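Local coordinates for protein lysyl oxidase (Pichia pastoris, PDB 1W7C) that is a copper- and topaquinone-dependent amine oxidase that probably oxidises primary amines, including lysine side chains, to aldehydes, at residues 285-288 against 289-293; 722-725 against 726-729. All blocks are in the same frame, centred on the assembly; numbering follows the deposited sequence.

Interaction 1: 285-288 against 289-293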
ATOM      1  N   LEU A 285      -4.764 -12.070  17.634  1.00 17.05           N
ATOM      2  CA  LEU A 285      -3.863 -13.040  17.075  1.00 18.32           C
ATOM      3  C   LEU A 285      -3.307 -13.967  18.182  1.00 17.62           C
ATOM      4  O   LEU A 285      -2.896 -13.525  19.235  1.00 19.65           O
ATOM      5  CB  LEU A 285      -2.718 -12.272  16.430  1.00 25.49           C
ATOM      6  CG  LEU A 285      -1.864 -12.987  15.439  1.00 25.21           C
ATOM      7  CD1 LEU A 285      -2.707 -13.326  14.197  1.00 30.83           C
ATOM      8  CD2 LEU A 285      -0.680 -12.063  15.115  1.00 32.68           C
ATOM      9  N   VAL A 286      -3.372 -15.271  17.957  1.00 17.87           N
ATOM     10  CA  VAL A 286      -2.783 -16.250  18.851  1.00 19.18           C
ATOM     11  C   VAL A 286      -1.889 -17.203  18.067  1.00 18.07           C
ATOM     12  O   VAL A 286      -2.015 -17.348  16.848  1.00 18.41           O
ATOM     13  CB  VAL A 286      -3.860 -17.041  19.627  1.00 21.93           C
ATOM     14  CG1 VAL A 286      -4.704 -16.099  20.431  1.00 25.27           C
ATOM     15  CG2 VAL A 286      -4.711 -17.857  18.692  1.00 22.89           C
ATOM     16  N   GLU A 287      -1.038 -17.891  18.832  1.00 18.83           N
ATOM     17  CA  GLU A 287      -0.115 -18.887  18.312  1.00 19.32           C
ATOM     18  C   GLU A 287      -0.506 -20.225  18.882  1.00 20.28           C
ATOM     19  O   GLU A 287      -0.041 -20.591  19.975  1.00 20.33           O
ATOM     20  CB  GLU A 287       1.319 -18.519  18.702  1.00 18.22           C
ATOM     21  CG  GLU A 287       1.852 -17.407  17.812  1.00 18.14           C
ATOM     22  CD  GLU A 287       3.218 -16.874  18.173  1.00 18.83           C
ATOM     23  OE1 GLU A 287       3.735 -17.153  19.272  1.00 18.51           O
ATOM     24  OE2 GLU A 287       3.752 -16.098  17.371  1.00 18.26           O
ATOM     25  N   PRO A 288      -1.375 -20.971  18.194  1.00 19.73           N
ATOM     26  CA  PRO A 288      -1.916 -22.196  18.828  1.00 22.04           C
ATOM     27  C   PRO A 288      -0.865 -23.234  19.193  1.00 20.78           C
ATOM     28  O   PRO A 288      -1.067 -24.022  20.088  1.00 26.04           O
ATOM     29  CB  PRO A 288      -2.859 -22.787  17.770  1.00 25.85           C
ATOM     30  CG  PRO A 288      -3.027 -21.751  16.721  1.00 32.55           C
ATOM     31  CD  PRO A 288      -1.883 -20.778  16.820  1.00 23.18           C
ATOM     32  N   GLU A 289       0.247 -23.227  18.443  1.00 20.30           N
ATOM     33  CA  GLU A 289       1.325 -24.197  18.666  1.00 22.16           C
ATOM     34  C   GLU A 289       2.643 -23.505  18.997  1.00 20.18           C
ATOM     35  O   GLU A 289       3.711 -24.088  18.851  1.00 22.42           O
ATOM     36  CB  GLU A 289       1.464 -25.123  17.463  1.00 22.59           C
ATOM     37  CG  GLU A 289       0.271 -26.062  17.316  1.00 24.63           C
ATOM     38  CD  GLU A 289       0.472 -27.166  16.298  1.00 34.78           C
ATOM     39  OE1 GLU A 289       1.377 -27.103  15.452  1.00 23.48           O
ATOM     40  OE2 GLU A 289      -0.297 -28.105  16.340  1.00 33.02           O
ATOM     41  N   GLY A 290       2.556 -22.281  19.511  1.00 21.66           N
ATOM     42  CA  GLY A 290       3.729 -21.565  19.948  1.00 22.43           C
ATOM     43  C   GLY A 290       4.422 -20.807  18.836  1.00 17.68           C
ATOM     44  O   GLY A 290       3.963 -20.697  17.681  1.00 19.21           O
ATOM     45  N   ARG A 291       5.566 -20.247  19.194  1.00 18.85           N
ATOM     46  CA  ARG A 291       6.293 -19.264  18.400  1.00 18.77           C
ATOM     47  C   ARG A 291       7.127 -19.958  17.331  1.00 17.41           C
ATOM     48  O   ARG A 291       7.730 -21.010  17.562  1.00 17.93           O
ATOM     49  CB  ARG A 291       7.177 -18.511  19.350  1.00 16.99           C
ATOM     50  CG  ARG A 291       8.020 -17.431  18.702  1.00 16.95           C
ATOM     51  CD  ARG A 291       9.017 -16.835  19.641  1.00 17.42           C
ATOM     52  NE  ARG A 291       8.400 -16.005  20.663  1.00 17.18           N
ATOM     53  CZ  ARG A 291       9.097 -15.374  21.610  1.00 20.31           C
ATOM     54  NH1 ARG A 291      10.395 -15.579  21.707  1.00 19.97           N
ATOM     55  NH2 ARG A 291       8.494 -14.573  22.487  1.00 21.62           N
ATOM     56  N   ARG A 292       7.171 -19.336  16.153  1.00 17.33           N
ATOM     57  CA  ARG A 292       7.809 -19.941  14.967  1.00 17.38           C
ATOM     58  C   ARG A 292       9.057 -19.233  14.417  1.00 17.15           C
ATOM     59  O   ARG A 292       9.546 -19.590  13.342  1.00 17.86           O
ATOM     60  CB  ARG A 292       6.772 -20.126  13.836  1.00 17.35           C
ATOM     61  CG  ARG A 292       5.482 -20.786  14.304  1.00 18.95           C
ATOM     62  CD  ARG A 292       4.620 -21.388  13.256  1.00 19.14           C
ATOM     63  NE  ARG A 292       4.554 -20.513  12.080  1.00 16.90           N
ATOM     64  CZ  ARG A 292       4.618 -20.927  10.820  1.00 17.26           C
ATOM     65  NH1 ARG A 292       4.575 -22.229  10.523  1.00 17.95           N
ATOM     66  NH2 ARG A 292       4.724 -20.008   9.856  1.00 17.10           N
ATOM     67  N   TRP A 293       9.535 -18.235  15.168  1.00 15.65           N
ATOM     68  CA  TRP A 293      10.812 -17.581  14.941  1.00 16.56           C
ATOM     69  C   TRP A 293      11.705 -17.870  16.148  1.00 17.31           C
ATOM     70  O   TRP A 293      11.239 -18.133  17.242  1.00 17.22           O
ATOM     71  CB  TRP A 293      10.640 -16.064  14.699  1.00 15.95           C
ATOM     72  CG  TRP A 293       9.890 -15.324  15.771  1.00 16.01           C
ATOM     73  CD1 TRP A 293       8.545 -15.114  15.827  1.00 16.03           C
ATOM     74  CD2 TRP A 293      10.447 -14.636  16.912  1.00 15.46           C
ATOM     75  NE1 TRP A 293       8.221 -14.394  16.954  1.00 16.46           N
ATOM     76  CE2 TRP A 293       9.361 -14.099  17.647  1.00 15.98           C
ATOM     77  CE3 TRP A 293      11.741 -14.481  17.429  1.00 16.61           C
ATOM     78  CZ2 TRP A 293       9.536 -13.372  18.810  1.00 17.97           C
ATOM     79  CZ3 TRP A 293      11.911 -13.758  18.585  1.00 18.72           C
ATOM     80  CH2 TRP A 293      10.813 -13.225  19.276  1.00 18.49           C
TER
HETATM   81  O   HOH W   1       5.454 -17.269  15.481  1.00 17.50           O
HETATM   82  O   HOH W   2       5.350 -13.926  17.498  1.00 17.69           O
HETATM   83  O   HOH W   3       5.537 -15.648  20.549  1.00 20.46           O

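Interaction 2: 722-725 against 726-729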
ATOM      1  N   GLU A 722      -2.721 -12.736  28.916  1.00 25.76           N
ATOM      2  CA  GLU A 722      -2.558 -11.319  29.197  1.00 24.02           C
ATOM      3  C   GLU A 722      -1.182 -10.836  28.741  1.00 25.08           C
ATOM      4  O   GLU A 722      -0.180 -11.468  29.046  1.00 26.95           O
ATOM      5  CB  GLU A 722      -2.747 -11.081  30.704  1.00 32.09           C
ATOM      6  CG  GLU A 722      -2.774  -9.598  31.075  1.00 27.77           C
ATOM      7  CD  GLU A 722      -2.969  -9.348  32.555  1.00 47.28           C
ATOM      8  OE1 GLU A 722      -3.368 -10.276  33.278  1.00 42.19           O
ATOM      9  OE2 GLU A 722      -2.723  -8.210  32.991  1.00 51.19           O
ATOM     10  N   PRO A 723      -1.129  -9.734  28.000  1.00 23.21           N
ATOM     11  CA  PRO A 723       0.138  -9.094  27.671  1.00 24.31           C
ATOM     12  C   PRO A 723       0.941  -8.763  28.915  1.00 20.94           C
ATOM     13  O   PRO A 723       0.375  -8.614  29.993  1.00 25.19           O
ATOM     14  CB  PRO A 723      -0.301  -7.805  26.944  1.00 25.00           C
ATOM     15  CG  PRO A 723      -1.628  -8.172  26.370  1.00 25.45           C
ATOM     16  CD  PRO A 723      -2.277  -9.035  27.404  1.00 23.88           C
ATOM     17  N   ASN A 724       2.239  -8.587  28.706  1.00 27.10           N
ATOM     18  CA  ASN A 724       3.196  -8.179  29.736  1.00 29.62           C
ATOM     19  C   ASN A 724       3.110  -6.700  30.141  1.00 23.35           C
ATOM     20  O   ASN A 724       4.117  -5.992  30.112  1.00 24.25           O
ATOM     21  CB  ASN A 724       4.641  -8.546  29.293  1.00 28.40           C
ATOM     22  CG  ASN A 724       5.011  -8.021  27.904  1.00 36.58           C
ATOM     23  OD1 ASN A 724       4.211  -8.060  26.956  1.00 35.54           O
ATOM     24  ND2 ASN A 724       6.257  -7.558  27.771  1.00 29.33           N
ATOM     25  N   PHE A 725       1.922  -6.221  30.525  1.00 24.78           N
ATOM     26  CA  PHE A 725       1.735  -4.785  30.771  1.00 23.38           C
ATOM     27  C   PHE A 725       2.641  -4.311  31.920  1.00 26.31           C
ATOM     28  O   PHE A 725       3.069  -3.159  31.950  1.00 23.72           O
ATOM     29  CB  PHE A 725       0.286  -4.452  31.158  1.00 23.36           C
ATOM     30  CG  PHE A 725      -0.745  -4.761  30.099  1.00 23.67           C
ATOM     31  CD1 PHE A 725      -1.769  -5.674  30.374  1.00 27.63           C
ATOM     32  CD2 PHE A 725      -0.749  -4.104  28.855  1.00 23.76           C
ATOM     33  CE1 PHE A 725      -2.749  -5.954  29.427  1.00 26.97           C
ATOM     34  CE2 PHE A 725      -1.750  -4.361  27.926  1.00 23.75           C
ATOM     35  CZ  PHE A 725      -2.741  -5.301  28.217  1.00 24.80           C
ATOM     36  N   GLU A 726       2.900  -5.192  32.874  1.00 26.23           N
ATOM     37  CA  GLU A 726       3.726  -4.856  34.035  1.00 28.01           C
ATOM     38  C   GLU A 726       5.157  -4.441  33.676  1.00 28.01           C
ATOM     39  O   GLU A 726       5.814  -3.762  34.471  1.00 33.87           O
ATOM     40  CB  GLU A 726       3.749  -6.023  35.051  1.00 36.23           C
ATOM     41  CG  GLU A 726       4.587  -7.234  34.615  1.00 43.89           C
ATOM     42  CD  GLU A 726       3.911  -8.121  33.570  1.00 59.51           C
ATOM     43  OE1 GLU A 726       2.711  -7.923  33.286  1.00 41.22           O
ATOM     44  OE2 GLU A 726       4.588  -9.027  33.028  1.00 46.71           O
ATOM     45  N   ASP A 727       5.626  -4.844  32.494  1.00 26.36           N
ATOM     46  CA  ASP A 727       6.962  -4.510  32.018  1.00 27.54           C
ATOM     47  C   ASP A 727       7.028  -3.084  31.420  1.00 23.00           C
ATOM     48  O   ASP A 727       8.116  -2.572  31.162  1.00 26.42           O
ATOM     49  CB  ASP A 727       7.423  -5.512  30.938  1.00 25.87           C
ATOM     50  CG  ASP A 727       7.693  -6.899  31.472  1.00 39.13           C
ATOM     51  OD1 ASP A 727       7.672  -7.088  32.701  1.00 58.74           O
ATOM     52  OD2 ASP A 727       7.960  -7.861  30.709  1.00 46.09           O
ATOM     53  N   TYR A 728       5.879  -2.456  31.153  1.00 22.12           N
ATOM     54  CA  TYR A 728       5.845  -1.100  30.597  1.00 25.07           C
ATOM     55  C   TYR A 728       5.874  -0.060  31.691  1.00 27.34           C
ATOM     56  O   TYR A 728       4.933   0.058  32.504  1.00 30.71           O
ATOM     57  CB  TYR A 728       4.617  -0.903  29.725  1.00 23.43           C
ATOM     58  CG  TYR A 728       4.536   0.474  29.117  1.00 22.85           C
ATOM     59  CD1 TYR A 728       5.265   0.800  27.984  1.00 20.19           C
ATOM     60  CD2 TYR A 728       3.729   1.459  29.675  1.00 25.71           C
ATOM     61  CE1 TYR A 728       5.209   2.058  27.409  1.00 20.78           C
ATOM     62  CE2 TYR A 728       3.653   2.728  29.093  1.00 21.31           C
ATOM     63  CZ  TYR A 728       4.405   3.015  27.964  1.00 20.97           C
ATOM     64  OH  TYR A 728       4.352   4.253  27.374  1.00 22.35           O
ATOM     65  N   THR A 729       6.997   0.641  31.750  1.00 37.98           N
ATOM     66  CA  THR A 729       7.108   1.825  32.550  1.00 48.51           C
ATOM     67  C   THR A 729       7.354   3.000  31.617  1.00 39.93           C
ATOM     68  O   THR A 729       8.188   2.962  30.682  1.00 59.72           O
ATOM     69  CB  THR A 729       8.191   1.731  33.666  1.00 66.61           C
ATOM     70  OG1 THR A 729       8.398   3.037  34.228  1.00 72.90           O
ATOM     71  CG2 THR A 729       9.576   1.309  33.122  1.00 58.78           C
TER
HETATM   72  O   HOH W   4       0.031  -7.573  33.404  1.00 58.89           O
HETATM   73  O   HOH W   5       2.907  -1.243  34.253  1.00 69.04           O

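Interaction 1: 285-288 against 289-293
The E287 carboxylate lies against the backbone of R291 just past a type I beta turn, E287 to G290, while beyond it R291 and W293 put flat groups together. R291 CD sits 3.4 Å above the indole plane, over its centre, and W293 CZ2 stands 3.3 Å above the guanidinium plane, offset toward its rim. Each group has a water at its edge, in plane: water 3 for R291, water 2 for W293. The turn is closed by G290 N donating to E287 O at 3.1 Å, nearly straight at the hydrogen (168°), though the donor stands above the carbonyl plane. At G290 a side chain would jam against the carbonyl oxygen of E289. E287 sets CG anti to its carbonyl carbon (chi1 -78°) and runs extended from there, which lays OE1 3.4 Å from R291 CA. E287 OE1 and R291 NE remain 5.0 Å apart; water 3 lies between them, accepting from NE and probably donating to OE1, though it has other acceptors to serve. The loop also faces the second subunit: R292 NH1 forms a salt bridge with D278 of that chain, E289 OE1 accepts from K281 N of that chain, and R292 NH2 pairs with E403 of its own. Two waters donate to E287 OE2: water 2, 3.0 Å from W293 NE1, and water 1, 2.8 Å from the backbone N of R292.

Interaction 2: 722-725 against 726-729
N724 and D727 meet through backbone and side chain together. D727 N donates to N724 O at 3.0 Å (156° at the hydrogen), and N724 ND2 reaches D727 OD2 in a weak bond of 3.4 Å, its amide and the carboxylate turned 84° apart. One residue on, Y728 N donates to F725 O at 3.0 Å. With an alanine in place of D727, the weak bond goes, and N724 ND2 would probably be left without this carboxylate mate, its amide freer to turn. E726 also folds back over N724: its CG stands between backbone N and carbonyl carbon (chi1 73°), and the bend at chi2 brings OE1 to 3.4 Å from N724 C, with OE2 beside N724 CB. Further out, water 4 donates to both E726 OE1 and E722 OE2; these oxygens are 5.4 Å apart, so the water probably eases their like charges. Water 5 similarly donates to F725 O and Y728 O. The F725 ring has P723 CB over one face, 3.7 Å above the plane and toward the rim, with E722 OE2 at its edge. W706 and F708 of the second subunit also meet this ring, and Y728 OH bonds S419 of that chain. The backbone pattern is an inverse gamma turn centred on N724, its F725 N to P723 O bond weak, leading into a short 3-10 segment with successive i to i+3 bonds.

From the N terminus, interaction 1 comes first, as the tight reversal in the loop from strand 284-286 to strand 294-296. Interaction 2 opens more than 400 residues later, in the loop between strands 716-720 and 734-737. The two are in series, neither nested nor crossed, and they do not touch: nearest atoms are about 9 Å apart and centres about 19 Å. Shared neighbours relate them nevertheless. L285 and W293 pack on strand 391-405, as do N724 and D727, and that strand also pairs with 734-737. E287 touches T378, while P723 touches the adjacent S377. Both contacts also face the second subunit, where L285 and V286 continue a sheet across the interface.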